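Local coordinates for MMACHC-like protein (Caenorhabditis elegans, PDB 5UJC) that binds cobalamin (vitamin B12) and probably catalyses the reductive removal of its upper ligand, decyanating cyanocobalamin with a flavin cofactor and dealkylating alkylcobalamins with glutathione, at residues F116-D121 / S188-P193; H28-G33 / T53-I58; E9-V14 / R110-N115; V67-W72 / S92-F97. All blocks are in the same frame, centred on the assembly; numbering follows the deposited sequence.

Contact 1. Residues F116-D121 / S188-P193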
loop_
_atom_site.group_PDB
_atom_site.type_symbol
_atom_site.label_atom_id
_atom_site.label_comp_id
_atom_site.label_asym_id
_atom_site.label_seq_id
_atom_site.Cartn_x
_atom_site.Cartn_y
_atom_site.Cartn_z
ATOM N N PHE A 116 -1.197 19.863 -4.658
ATOM C CA PHE A 116 -1.408 18.440 -4.757
ATOM C C PHE A 116 -2.432 17.947 -3.755
ATOM O O PHE A 116 -2.685 18.583 -2.735
ATOM C CB PHE A 116 -0.093 17.641 -4.610
ATOM C CG PHE A 116 0.667 17.932 -3.349
ATOM C CD1 PHE A 116 1.620 18.968 -3.312
ATOM C CD2 PHE A 116 0.483 17.163 -2.213
ATOM C CE1 PHE A 116 2.345 19.221 -2.168
ATOM C CE2 PHE A 116 1.209 17.425 -1.060
ATOM C CZ PHE A 116 2.132 18.463 -1.038
ATOM N N GLU A 117 -3.053 16.831 -4.098
ATOM C CA GLU A 117 -3.991 16.131 -3.222
ATOM C C GLU A 117 -3.379 14.815 -2.792
ATOM O O GLU A 117 -2.586 14.211 -3.533
ATOM C CB GLU A 117 -5.287 15.845 -3.987
ATOM C CG GLU A 117 -5.976 17.099 -4.520
ATOM C CD GLU A 117 -6.474 18.022 -3.416
ATOM O OE1 GLU A 117 -6.837 17.519 -2.322
ATOM O OE2 GLU A 117 -6.539 19.242 -3.653
ATOM N N ILE A 118 -3.710 14.383 -1.585
ATOM C CA ILE A 118 -3.216 13.110 -1.064
ATOM C C ILE A 118 -4.397 12.233 -0.682
ATOM O O ILE A 118 -5.293 12.674 0.052
ATOM C CB ILE A 118 -2.291 13.282 0.194
ATOM C CG1 ILE A 118 -1.178 14.315 -0.050
ATOM C CG2 ILE A 118 -1.738 11.905 0.604
ATOM C CD1 ILE A 118 -0.168 14.412 1.088
ATOM N N LEU A 119 -4.415 11.007 -1.218
ATOM C CA LEU A 119 -5.436 10.004 -0.879
ATOM C C LEU A 119 -4.739 8.789 -0.323
ATOM O O LEU A 119 -3.778 8.330 -0.896
ATOM C CB LEU A 119 -6.223 9.603 -2.156
ATOM C CG LEU A 119 -7.093 10.704 -2.756
ATOM C CD1 LEU A 119 -7.737 10.206 -4.047
ATOM C CD2 LEU A 119 -8.177 11.163 -1.771
ATOM N N HIS A 120 -5.238 8.262 0.787
ATOM C CA HIS A 120 -4.635 7.070 1.400
ATOM C C HIS A 120 -5.397 5.827 1.049
ATOM O O HIS A 120 -6.554 5.894 0.603
ATOM C CB HIS A 120 -4.586 7.244 2.910
ATOM C CG HIS A 120 -3.941 8.508 3.328
ATOM N ND1 HIS A 120 -2.649 8.839 2.964
ATOM C CD2 HIS A 120 -4.431 9.574 3.999
ATOM C CE1 HIS A 120 -2.372 10.056 3.413
ATOM N NE2 HIS A 120 -3.430 10.513 4.062
ATOM N N ASP A 121 -4.787 4.673 1.271
ATOM C CA ASP A 121 -5.510 3.402 1.078
ATOM C C ASP A 121 -6.805 3.327 1.917
ATOM O O ASP A 121 -7.792 2.748 1.487
ATOM C CB ASP A 121 -4.588 2.196 1.373
ATOM C CG ASP A 121 -4.178 2.106 2.805
ATOM O OD1 ASP A 121 -3.599 3.078 3.317
ATOM O OD2 ASP A 121 -4.429 1.053 3.418
ATOM N N SER A 188 -0.392 5.530 -0.329
ATOM C CA SER A 188 -0.969 6.819 -0.698
ATOM C C SER A 188 -0.831 7.069 -2.183
ATOM O O SER A 188 0.054 6.528 -2.843
ATOM C CB SER A 188 -0.300 7.996 0.073
ATOM O OG SER A 188 -0.381 7.830 1.472
ATOM N N VAL A 189 -1.714 7.906 -2.706
ATOM C CA VAL A 189 -1.562 8.451 -4.026
ATOM C C VAL A 189 -1.560 9.969 -3.931
ATOM O O VAL A 189 -2.406 10.561 -3.260
ATOM C CB VAL A 189 -2.694 7.991 -4.969
ATOM C CG1 VAL A 189 -2.705 8.821 -6.245
ATOM C CG2 VAL A 189 -2.564 6.499 -5.299
ATOM N N LEU A 190 -0.569 10.571 -4.567
ATOM C CA LEU A 190 -0.466 12.019 -4.723
ATOM C C LEU A 190 -0.926 12.394 -6.113
ATOM O O LEU A 190 -0.500 11.778 -7.091
ATOM C CB LEU A 190 0.972 12.469 -4.539
ATOM C CG LEU A 190 1.699 12.028 -3.284
ATOM C CD1 LEU A 190 3.133 12.506 -3.316
ATOM C CD2 LEU A 190 1.028 12.488 -2.037
ATOM N N ILE A 191 -1.835 13.352 -6.199
ATOM C CA ILE A 191 -2.339 13.808 -7.491
ATOM C C ILE A 191 -1.944 15.273 -7.654
ATOM O O ILE A 191 -2.124 16.059 -6.747
ATOM C CB ILE A 191 -3.870 13.660 -7.570
ATOM C CG1 ILE A 191 -4.273 12.197 -7.285
ATOM C CG2 ILE A 191 -4.390 14.109 -8.951
ATOM C CD1 ILE A 191 -5.777 11.948 -7.239
ATOM N N PHE A 192 -1.410 15.613 -8.831
ATOM C CA PHE A 192 -0.893 16.963 -9.126
ATOM C C PHE A 192 -1.726 17.608 -10.232
ATOM O O PHE A 192 -1.429 17.446 -11.419
ATOM C CB PHE A 192 0.555 16.863 -9.532
ATOM C CG PHE A 192 1.429 16.248 -8.468
ATOM C CD1 PHE A 192 2.004 17.034 -7.491
ATOM C CD2 PHE A 192 1.631 14.877 -8.419
ATOM C CE1 PHE A 192 2.757 16.458 -6.484
ATOM C CE2 PHE A 192 2.397 14.310 -7.402
ATOM C CZ PHE A 192 2.945 15.102 -6.445
ATOM N N PRO A 193 -2.799 18.323 -9.851
ATOM C CA PRO A 193 -3.770 18.742 -10.861
ATOM C C PRO A 193 -3.215 19.675 -11.927
ATOM O O PRO A 193 -3.794 19.755 -13.016
ATOM C CB PRO A 193 -4.856 19.461 -10.029
ATOM C CG PRO A 193 -4.734 18.886 -8.671
ATOM C CD PRO A 193 -3.266 18.619 -8.484
#
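The edge strand 117-120 of the four-stranded antiparallel sheet pairs here with strand 185-196, and its C-terminal end leads straight to the cobalamin pocket. Four backbone hydrogen bonds join the strands, two in each hydrogen-bonded pair. Glu-117 N gives to Ile-191 O at 2.9 Å, and Glu-117 O accepts from Ile-191 N. Leu-119 and Val-189 repeat the exchange. The Leu-119 N to Val-189 O bond is nearly straight, with 171° at the hydrogen, and its donor lies in the carbonyl plane.

The side chains alternate between the two faces. On the face of Ile-118 and Leu-190 the pair lies side by side. Leu-190 CD2 presses on Ile-118 CG1 at 3.5 Å, closer than usual for two carbons. On the other face Leu-119 crosses Ile-191 obliquely, and their CD1 tips meet at 4.1 Å. Just before the strand, Phe-116 CB touches Phe-192 CE1 at 3.6 Å. The two phenyl planes are inclined by 46°.

Helix 93-109 packs on the face that carries His-120 and Ser-188, through Leu-102. Asp-121, just past the strand, belongs to the methylcobalamin pocket, where its backbone O accepts a hydrogen bond from the ligand. One residue earlier, His-120 and Ser-188 form a non-hydrogen-bonded backbone pair whose side chains make a hydrogen bond of their own. His-120 CG stands beside its backbone N (chi1 -53°), and Ser-188 OG meets the imidazole edge in plane, 2.9 Å from His-120 ND1.

Contact 2. Residues H28-G33 / T53-I58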
loop_
_atom_site.group_PDB
_atom_site.type_symbol
_atom_site.label_atom_id
_atom_site.label_comp_id
_atom_site.label_asym_id
_atom_site.label_seq_id
_atom_site.Cartn_x
_atom_site.Cartn_y
_atom_site.Cartn_z
ATOM N N HIS A 28 5.651 5.212 -7.812
ATOM C CA HIS A 28 5.414 4.843 -9.195
ATOM C C HIS A 28 4.481 5.876 -9.842
ATOM O O HIS A 28 3.409 6.172 -9.310
ATOM C CB HIS A 28 4.751 3.463 -9.262
ATOM C CG HIS A 28 5.557 2.388 -8.620
ATOM N ND1 HIS A 28 6.343 1.534 -9.335
ATOM C CD2 HIS A 28 5.707 2.042 -7.321
ATOM C CE1 HIS A 28 6.937 0.690 -8.506
ATOM N NE2 HIS A 28 6.591 1.004 -7.277
ATOM N N MET A 29 4.887 6.416 -10.983
ATOM C CA MET A 29 4.134 7.450 -11.660
ATOM C C MET A 29 3.059 6.837 -12.554
ATOM O O MET A 29 3.282 5.794 -13.198
ATOM C CB MET A 29 5.073 8.337 -12.470
ATOM C CG MET A 29 4.422 9.615 -12.972
ATOM S SD MET A 29 5.538 10.852 -13.595
ATOM C CE MET A 29 6.100 10.108 -15.063
ATOM N N PHE A 30 1.904 7.499 -12.635
ATOM C CA PHE A 30 0.888 7.114 -13.597
ATOM C C PHE A 30 -0.003 8.272 -13.952
ATOM O O PHE A 30 0.067 9.325 -13.326
ATOM C CB PHE A 30 0.062 5.926 -13.082
ATOM C CG PHE A 30 -0.796 6.231 -11.864
ATOM C CD1 PHE A 30 -0.242 6.275 -10.586
ATOM C CD2 PHE A 30 -2.166 6.405 -11.993
ATOM C CE1 PHE A 30 -1.039 6.537 -9.479
ATOM C CE2 PHE A 30 -2.961 6.634 -10.895
ATOM C CZ PHE A 30 -2.405 6.681 -9.632
ATOM N N LYS A 31 -0.795 8.099 -15.014
ATOM C CA LYS A 31 -1.713 9.130 -15.460
ATOM C C LYS A 31 -3.098 8.830 -14.889
ATOM O O LYS A 31 -3.547 7.700 -14.921
ATOM C CB LYS A 31 -1.779 9.165 -16.993
ATOM C CG LYS A 31 -0.458 9.491 -17.660
ATOM C CD LYS A 31 -0.574 9.477 -19.177
ATOM C CE LYS A 31 -0.790 8.069 -19.732
ATOM N NZ LYS A 31 -0.313 7.966 -21.137
ATOM N N ILE A 32 -3.822 9.853 -14.478
ATOM C CA ILE A 32 -5.158 9.642 -13.963
ATOM C C ILE A 32 -6.042 8.948 -15.018
ATOM O O ILE A 32 -6.858 8.098 -14.674
ATOM C CB ILE A 32 -5.814 10.974 -13.497
ATOM C CG1 ILE A 32 -5.118 11.516 -12.239
ATOM C CG2 ILE A 32 -7.310 10.791 -13.249
ATOM C CD1 ILE A 32 -5.223 10.621 -11.022
ATOM N N GLY A 33 -5.856 9.287 -16.298
ATOM C CA GLY A 33 -6.646 8.652 -17.363
ATOM C C GLY A 33 -6.504 7.127 -17.393
ATOM O O GLY A 33 -7.464 6.402 -17.725
ATOM N N THR A 53 -3.302 14.079 -16.219
ATOM C CA THR A 53 -2.884 14.537 -14.902
ATOM C C THR A 53 -1.912 13.531 -14.269
ATOM O O THR A 53 -2.185 12.326 -14.234
ATOM C CB THR A 53 -4.101 14.715 -13.982
ATOM O OG1 THR A 53 -5.002 15.655 -14.564
ATOM C CG2 THR A 53 -3.705 15.208 -12.599
ATOM N N MET A 54 -0.793 14.044 -13.771
ATOM C CA MET A 54 0.207 13.232 -13.086
ATOM C C MET A 54 -0.263 12.767 -11.708
ATOM O O MET A 54 -0.800 13.560 -10.924
ATOM C CB MET A 54 1.484 14.049 -12.914
ATOM C CG MET A 54 2.589 13.339 -12.156
ATOM S SD MET A 54 3.935 14.462 -11.728
ATOM C CE MET A 54 4.898 13.453 -10.602
ATOM N N ALA A 55 -0.030 11.486 -11.427
ATOM C CA ALA A 55 -0.188 10.930 -10.088
ATOM C C ALA A 55 1.040 10.104 -9.721
ATOM O O ALA A 55 1.718 9.543 -10.600
ATOM C CB ALA A 55 -1.437 10.072 -10.016
ATOM N N LEU A 56 1.280 9.994 -8.407
ATOM C CA LEU A 56 2.315 9.114 -7.844
ATOM C C LEU A 56 1.693 8.180 -6.841
ATOM O O LEU A 56 1.073 8.616 -5.878
ATOM C CB LEU A 56 3.433 9.906 -7.157
ATOM C CG LEU A 56 4.368 10.688 -8.061
ATOM C CD1 LEU A 56 5.286 11.548 -7.187
ATOM C CD2 LEU A 56 5.199 9.747 -8.916
ATOM N N LEU A 57 1.898 6.895 -7.064
ATOM C CA LEU A 57 1.530 5.863 -6.114
ATOM C C LEU A 57 2.715 5.594 -5.192
ATOM O O LEU A 57 3.779 5.244 -5.661
ATOM C CB LEU A 57 1.159 4.590 -6.882
ATOM C CG LEU A 57 0.881 3.340 -6.055
ATOM C CD1 LEU A 57 -0.337 3.530 -5.165
ATOM C CD2 LEU A 57 0.728 2.126 -6.953
ATOM N N ILE A 58 2.461 5.647 -3.886
ATOM C CA ILE A 58 3.469 5.373 -2.864
ATOM C C ILE A 58 3.093 4.058 -2.184
ATOM O O ILE A 58 1.947 3.883 -1.722
ATOM C CB ILE A 58 3.531 6.492 -1.800
ATOM C CG1 ILE A 58 3.896 7.854 -2.471
ATOM C CG2 ILE A 58 4.519 6.117 -0.729
ATOM C CD1 ILE A 58 3.739 9.075 -1.578
#
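Strands 25-31 and 53-60 run antiparallel at 144° between the short segments, their axes approaching to 4.6 Å. His-28 with Leu-57 and Phe-30 with Ala-55 are the hydrogen-bonded pairs. Leu-57 N to His-28 O is the shortest of these bonds, at 2.8 Å. Phe-30 N reaches Ala-55 O from above the carbonyl plane, whereas Ala-55 N approaches Phe-30 O nearly along its C=O axis. A fifth bond runs from Ile-32 N to Thr-53 O at 3.0 Å, so the pairing continues into the first turn of helix 32-39.

Phe-30 carries the side-chain contact on its face. Its CG sits in the crowded position between backbone N and carbonyl carbon (chi1 66°), and the ring lies against the partner strand. Ala-55 CB sits over one ring face, 3.7 Å from the centroid, as a CH-pi contact. Ile-32 CD1 lies 4.0 Å from the same methyl, Ala-55 CB.

This is one edge of the four-stranded antiparallel sheet, with strand 25-31 outermost. Helix 134-140 packs on the Phe-30 and Leu-57 side, and helix 5-18 on the side of Met-29, Met-54 and Leu-56. There the two methionines cross at about a right angle, Met-29 SD lying 4.0 Å from Met-54 CE. The Met-54 chain is extended beyond CG, while Met-29 bends at its last torsion (chi3 70°). Leu-56 CD2 lies 3.8 Å from Met-29 CB.

Contact 3. Residues E9-V14 / R110-N115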
loop_
_atom_site.group_PDB
_atom_site.type_symbol
_atom_site.label_atom_id
_atom_site.label_comp_id
_atom_site.label_asym_id
_atom_site.label_seq_id
_atom_site.Cartn_x
_atom_site.Cartn_y
_atom_site.Cartn_z
ATOM N N GLU A 9 9.568 14.737 -13.152
ATOM C CA GLU A 9 10.714 14.016 -12.599
ATOM C C GLU A 9 11.252 14.681 -11.324
ATOM O O GLU A 9 11.578 13.996 -10.365
ATOM C CB GLU A 9 11.821 13.838 -13.667
ATOM C CG GLU A 9 11.463 12.751 -14.663
ATOM C CD GLU A 9 12.381 12.677 -15.861
ATOM O OE1 GLU A 9 13.425 13.372 -15.882
ATOM O OE2 GLU A 9 12.050 11.911 -16.804
ATOM N N SER A 10 11.223 16.019 -11.275
ATOM C CA SER A 10 11.667 16.764 -10.067
ATOM C C SER A 10 10.708 16.534 -8.903
ATOM O O SER A 10 11.131 16.392 -7.758
ATOM C CB SER A 10 11.789 18.273 -10.360
ATOM O OG SER A 10 12.837 18.544 -11.290
ATOM N N ILE A 11 9.419 16.462 -9.207
ATOM C CA ILE A 11 8.420 16.141 -8.201
ATOM C C ILE A 11 8.666 14.741 -7.629
ATOM O O ILE A 11 8.730 14.552 -6.399
ATOM C CB ILE A 11 6.998 16.237 -8.777
ATOM C CG1 ILE A 11 6.637 17.697 -9.003
ATOM C CG2 ILE A 11 5.987 15.570 -7.856
ATOM C CD1 ILE A 11 5.406 17.885 -9.890
ATOM N N LYS A 12 8.812 13.760 -8.511
ATOM C CA LYS A 12 9.040 12.401 -8.057
ATOM C C LYS A 12 10.348 12.318 -7.256
ATOM O O LYS A 12 10.428 11.588 -6.258
ATOM C CB LYS A 12 9.051 11.423 -9.223
ATOM C CG LYS A 12 9.103 9.964 -8.775
ATOM C CD LYS A 12 8.960 9.021 -9.946
ATOM C CE LYS A 12 8.687 7.589 -9.526
ATOM N NZ LYS A 12 9.791 6.975 -8.763
ATOM N N ARG A 13 11.357 13.101 -7.659
ATOM C CA ARG A 13 12.652 13.060 -6.982
ATOM C C ARG A 13 12.534 13.515 -5.524
ATOM O O ARG A 13 13.111 12.907 -4.647
ATOM C CB ARG A 13 13.683 13.915 -7.713
ATOM C CG ARG A 13 15.130 13.608 -7.321
ATOM C CD ARG A 13 15.561 12.189 -7.749
ATOM N NE ARG A 13 15.402 11.991 -9.188
ATOM C CZ ARG A 13 16.297 12.343 -10.118
ATOM N NH1 ARG A 13 17.498 12.854 -9.775
ATOM N NH2 ARG A 13 16.014 12.144 -11.393
ATOM N N VAL A 14 11.760 14.564 -5.263
ATOM C CA VAL A 14 11.589 15.025 -3.863
ATOM C C VAL A 14 10.885 13.952 -3.027
ATOM O O VAL A 14 11.257 13.681 -1.901
ATOM C CB VAL A 14 10.777 16.318 -3.767
ATOM C CG1 VAL A 14 10.537 16.685 -2.302
ATOM C CG2 VAL A 14 11.496 17.405 -4.458
ATOM N N ARG A 110 5.993 20.859 -1.369
ATOM C CA ARG A 110 5.267 22.126 -1.638
ATOM C C ARG A 110 6.168 23.180 -2.299
ATOM O O ARG A 110 5.680 24.079 -2.999
ATOM C CB ARG A 110 4.679 22.714 -0.342
ATOM C CG ARG A 110 3.471 21.966 0.196
ATOM C CD ARG A 110 3.084 22.427 1.607
ATOM N NE ARG A 110 2.200 21.446 2.263
ATOM C CZ ARG A 110 2.430 20.850 3.442
ATOM N NH1 ARG A 110 3.525 21.127 4.165
ATOM N NH2 ARG A 110 1.546 19.982 3.911
ATOM N N LYS A 111 7.470 23.096 -2.054
ATOM C CA LYS A 111 8.409 24.049 -2.643
ATOM C C LYS A 111 8.749 23.734 -4.114
ATOM O O LYS A 111 9.317 24.566 -4.828
ATOM C CB LYS A 111 9.683 24.129 -1.795
ATOM C CG LYS A 111 9.419 24.559 -0.370
ATOM C CD LYS A 111 10.718 24.720 0.408
ATOM C CE LYS A 111 10.504 24.591 1.896
ATOM N NZ LYS A 111 11.796 24.561 2.642
ATOM N N VAL A 112 8.419 22.520 -4.543
ATOM C CA VAL A 112 8.613 22.080 -5.936
ATOM C C VAL A 112 7.284 22.154 -6.737
ATOM O O VAL A 112 7.265 22.600 -7.887
ATOM C CB VAL A 112 9.212 20.644 -5.978
ATOM C CG1 VAL A 112 9.263 20.097 -7.409
ATOM C CG2 VAL A 112 10.609 20.650 -5.355
ATOM N N GLU A 113 6.193 21.710 -6.120
ATOM C CA GLU A 113 4.842 21.809 -6.724
ATOM C C GLU A 113 3.830 22.030 -5.614
ATOM O O GLU A 113 3.619 21.150 -4.784
ATOM C CB GLU A 113 4.484 20.542 -7.525
ATOM C CG GLU A 113 3.107 20.611 -8.214
ATOM C CD GLU A 113 2.984 21.749 -9.246
ATOM O OE1 GLU A 113 1.847 22.194 -9.484
ATOM O OE2 GLU A 113 4.010 22.181 -9.812
ATOM N N GLU A 114 3.300 23.253 -5.518
ATOM C CA GLU A 114 2.507 23.634 -4.343
ATOM C C GLU A 114 1.133 22.959 -4.286
ATOM O O GLU A 114 0.612 22.716 -3.213
ATOM C CB GLU A 114 2.375 25.160 -4.242
ATOM C CG GLU A 114 1.442 25.804 -5.236
ATOM C CD GLU A 114 1.427 27.337 -5.093
ATOM O OE1 GLU A 114 2.035 27.847 -4.131
ATOM O OE2 GLU A 114 0.825 28.027 -5.946
ATOM N N ASN A 115 0.594 22.606 -5.450
ATOM C CA ASN A 115 -0.788 22.094 -5.557
ATOM C C ASN A 115 -0.811 20.574 -5.715
ATOM O O ASN A 115 -0.429 20.055 -6.749
ATOM C CB ASN A 115 -1.477 22.757 -6.768
ATOM C CG ASN A 115 -2.931 22.334 -6.939
ATOM O OD1 ASN A 115 -3.495 21.608 -6.112
ATOM N ND2 ASN A 115 -3.555 22.818 -8.009
#
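Residues 9-14 are regular helix, part of helix 5-18, with Arg-13 N hydrogen-bonded to Glu-9 O. Residues 110-115 lie in the connection between helix 93-109 and strand 117-120. The first three of them keep helical backbone angles without the regular bonds. The closest CA atoms, those of Ile-11 and Val-112, stand 6.4 Å apart. No hydrogen bond crosses between the segments, and side-chain packing makes the contact.

Val-112 points its two methyls at different places on the helix. Its CG1, anti to the backbone N (chi1 173°), lies 3.9 Å from Ile-11 CG1 and also faces Ser-10. Its CG2 meets Val-14 tip to tip. The distance from Val-112 CG2 to Val-14 CG2 is 3.5 Å, a tight fit for two methyls.

Ile-11 crosses both Val-112 and Glu-113 obliquely. Its CD1 rests 3.7 Å from Glu-113 CB and 3.9 Å from Glu-113 CG. Glu-113 thus packs by its aliphatic part. The chain then bends at chi2 (61°), and the carboxylate turns away to hydrogen-bond His-7 NE2 through OE2. An alanine in place of Ile-11 would lose CG1 and CD1, the atoms that meet Val-112 and Glu-113, and would probably loosen the helix on this loop.

The contact lies near the surface, away from the cobalamin pocket. Ile-11 itself is buried. It also packs on Met-54 and Leu-56 of strand 53-60, on Phe-192 and Val-195 of strand 185-196, and on Leu-109 of helix 93-109. Helix 5-18 thus lies on the sheet, beside the C-terminal end of helix 93-109.

Contact 4. Residues V67-W72 / S92-F97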
loop_
_atom_site.group_PDB
_atom_site.type_symbol
_atom_site.label_atom_id
_atom_site.label_comp_id
_atom_site.label_asym_id
_atom_site.label_seq_id
_atom_site.Cartn_x
_atom_site.Cartn_y
_atom_site.Cartn_z
ATOM N N VAL A 67 12.210 -1.048 9.839
ATOM C CA VAL A 67 13.259 -0.066 10.018
ATOM C C VAL A 67 12.676 1.303 10.390
ATOM O O VAL A 67 12.928 1.814 11.501
ATOM C CB VAL A 67 14.153 0.050 8.788
ATOM C CG1 VAL A 67 15.227 1.123 8.994
ATOM C CG2 VAL A 67 14.791 -1.292 8.462
ATOM N N ALA A 68 11.883 1.890 9.501
ATOM C CA ALA A 68 11.456 3.302 9.707
ATOM C C ALA A 68 10.483 3.453 10.892
ATOM O O ALA A 68 10.652 4.327 11.752
ATOM C CB ALA A 68 10.864 3.874 8.436
ATOM N N PHE A 69 9.478 2.613 10.932
ATOM C CA PHE A 69 8.504 2.649 11.993
ATOM C C PHE A 69 9.137 2.278 13.338
ATOM O O PHE A 69 8.846 2.903 14.343
ATOM C CB PHE A 69 7.344 1.703 11.662
ATOM C CG PHE A 69 6.308 1.565 12.743
ATOM C CD1 PHE A 69 5.526 2.637 13.137
ATOM C CD2 PHE A 69 6.065 0.332 13.315
ATOM C CE1 PHE A 69 4.572 2.475 14.109
ATOM C CE2 PHE A 69 5.076 0.171 14.229
ATOM C CZ PHE A 69 4.344 1.245 14.655
ATOM N N ARG A 70 10.039 1.309 13.327
ATOM C CA ARG A 70 10.749 0.953 14.543
ATOM C C ARG A 70 11.486 2.171 15.129
ATOM O O ARG A 70 11.403 2.436 16.337
ATOM C CB ARG A 70 11.695 -0.201 14.297
ATOM C CG ARG A 70 12.478 -0.628 15.531
ATOM C CD ARG A 70 13.164 -1.952 15.318
ATOM N NE ARG A 70 13.926 -2.372 16.483
ATOM C CZ ARG A 70 14.460 -3.572 16.629
ATOM N NH1 ARG A 70 14.314 -4.503 15.679
ATOM N NH2 ARG A 70 15.121 -3.871 17.738
ATOM N N LYS A 71 12.204 2.922 14.269
ATOM C CA LYS A 71 12.892 4.135 14.726
ATOM C C LYS A 71 11.898 5.137 15.340
ATOM O O LYS A 71 12.181 5.751 16.385
ATOM C CB LYS A 71 13.657 4.775 13.588
ATOM C CG LYS A 71 14.888 4.024 13.183
ATOM C CD LYS A 71 15.589 4.679 12.006
ATOM C CE LYS A 71 16.568 3.724 11.326
ATOM N NZ LYS A 71 17.207 4.363 10.135
ATOM N N TRP A 72 10.739 5.277 14.709
ATOM C CA TRP A 72 9.733 6.207 15.154
ATOM C C TRP A 72 9.176 5.779 16.531
ATOM O O TRP A 72 9.015 6.615 17.428
ATOM C CB TRP A 72 8.630 6.312 14.091
ATOM C CG TRP A 72 7.508 7.277 14.405
ATOM C CD1 TRP A 72 7.383 8.582 13.955
ATOM C CD2 TRP A 72 6.275 6.968 15.065
ATOM N NE1 TRP A 72 6.183 9.110 14.365
ATOM C CE2 TRP A 72 5.477 8.157 15.045
ATOM C CE3 TRP A 72 5.774 5.827 15.701
ATOM C CZ2 TRP A 72 4.197 8.218 15.629
ATOM C CZ3 TRP A 72 4.491 5.890 16.282
ATOM C CH2 TRP A 72 3.718 7.080 16.228
ATOM N N SER A 92 -3.248 4.768 17.281
ATOM C CA SER A 92 -3.132 4.499 15.854
ATOM C C SER A 92 -1.666 4.713 15.418
ATOM O O SER A 92 -1.342 5.679 14.732
ATOM C CB SER A 92 -4.069 5.434 15.064
ATOM O OG SER A 92 -5.397 5.361 15.552
ATOM N N PRO A 93 -0.772 3.794 15.801
ATOM C CA PRO A 93 0.641 4.095 15.574
ATOM C C PRO A 93 1.074 4.075 14.116
ATOM O O PRO A 93 1.898 4.908 13.722
ATOM C CB PRO A 93 1.375 3.034 16.381
ATOM C CG PRO A 93 0.340 1.902 16.543
ATOM C CD PRO A 93 -0.966 2.617 16.653
ATOM N N ILE A 94 0.547 3.141 13.317
ATOM C CA ILE A 94 0.988 3.059 11.928
ATOM C C ILE A 94 0.572 4.347 11.188
ATOM O O ILE A 94 1.362 4.947 10.480
ATOM C CB ILE A 94 0.413 1.838 11.214
ATOM C CG1 ILE A 94 0.970 0.552 11.806
ATOM C CG2 ILE A 94 0.651 1.900 9.711
ATOM C CD1 ILE A 94 2.452 0.307 11.547
ATOM N N GLN A 95 -0.676 4.752 11.367
ATOM C CA GLN A 95 -1.180 5.955 10.680
ATOM C C GLN A 95 -0.559 7.230 11.214
ATOM O O GLN A 95 -0.266 8.153 10.456
ATOM C CB GLN A 95 -2.699 6.015 10.774
ATOM C CG GLN A 95 -3.338 4.992 9.875
ATOM C CD GLN A 95 -4.839 4.867 10.050
ATOM O OE1 GLN A 95 -5.451 5.498 10.926
ATOM N NE2 GLN A 95 -5.448 4.030 9.223
ATOM N N SER A 96 -0.256 7.242 12.489
ATOM C CA SER A 96 0.429 8.394 13.073
ATOM C C SER A 96 1.859 8.543 12.488
ATOM O O SER A 96 2.295 9.637 12.128
ATOM C CB SER A 96 0.486 8.273 14.614
ATOM O OG SER A 96 -0.803 8.356 15.172
ATOM N N PHE A 97 2.567 7.430 12.419
ATOM C CA PHE A 97 3.885 7.370 11.790
ATOM C C PHE A 97 3.815 7.830 10.334
ATOM O O PHE A 97 4.569 8.702 9.925
ATOM C CB PHE A 97 4.436 5.951 11.895
ATOM C CG PHE A 97 5.493 5.630 10.888
ATOM C CD1 PHE A 97 6.778 6.115 11.012
ATOM C CD2 PHE A 97 5.185 4.840 9.800
ATOM C CE1 PHE A 97 7.749 5.790 10.051
ATOM C CE2 PHE A 97 6.112 4.543 8.851
ATOM C CZ PHE A 97 7.397 5.003 8.965
#
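Phe-97 is the centre of this contact and touches Ala-68, Phe-69 and Trp-72. Its ring turns an edge to the face of the Trp-72 five-membered ring, with centroids 5.4 Å apart and planes at 73°. The indole also lies against the Phe-97 backbone, whose CA stands 3.9 Å from the centroid of that five-membered ring. Phe-69 in turn points a ring edge at the face of Phe-97 in an offset edge-to-face pair, with planes at 68°. Phe-69 CD1 comes within 3.7 Å of Phe-97 CB. At the far end of the Phe-97 ring, CZ touches Ala-68 CB at 3.7 Å.

Together Phe-69, Trp-72 and Phe-97 form an aromatic cluster where helices 62-80 and 93-109 cross. The short segments lie almost perpendicular, at 96°, with axes 10.5 Å apart.

The N-terminal turn of helix 93-109 completes the packing. Ile-94 CD1 sits over the centre of one Phe-69 face, 3.8 Å from the centroid. Pro-93 CB meets the edge of the same ring in plane. The six-membered end of the indole rests on Ser-96, with Trp-72 CH2 3.8 Å from Ser-96 CB. An alanine in place of Trp-72 would remove the face that receives the Phe-97 edge and the surface that rests on Ser-96, and would probably weaken the packing between the two helices.

Further out, Trp-72 NE1 is hydrogen-bonded to Asp-100 OD2 on helix 93-109, which helps fix the indole's rotation. Helix 257-265 adds Leu-260 against Phe-69 and Trp-257 against Pro-93. Ser-96 OG turns back to its own helix start and donates to Ser-92 O at 2.8 Å.

Overall arrangement
From the N terminus, helix 5-18 enters contact 3, which closes only when the chain reaches 110-115. Contacts 2 and 4 are both nested in that long loop, one after the other. Contact 2 pairs strands 25-31 and 53-60. Contact 4 then crosses helices 62-80 and 93-109, without touching the other three contacts. Contact 1 opens just after contact 3 closes and brings strand 185-196 back beside strand 117-120. None of the loops cross. Contacts 1 and 2 share the four-stranded sheet, since strands 53-60 and 185-196 are neighbours in it. Contact 3 lays the N-terminal helix against both. Helix 93-109 links contact 4 to the sheet.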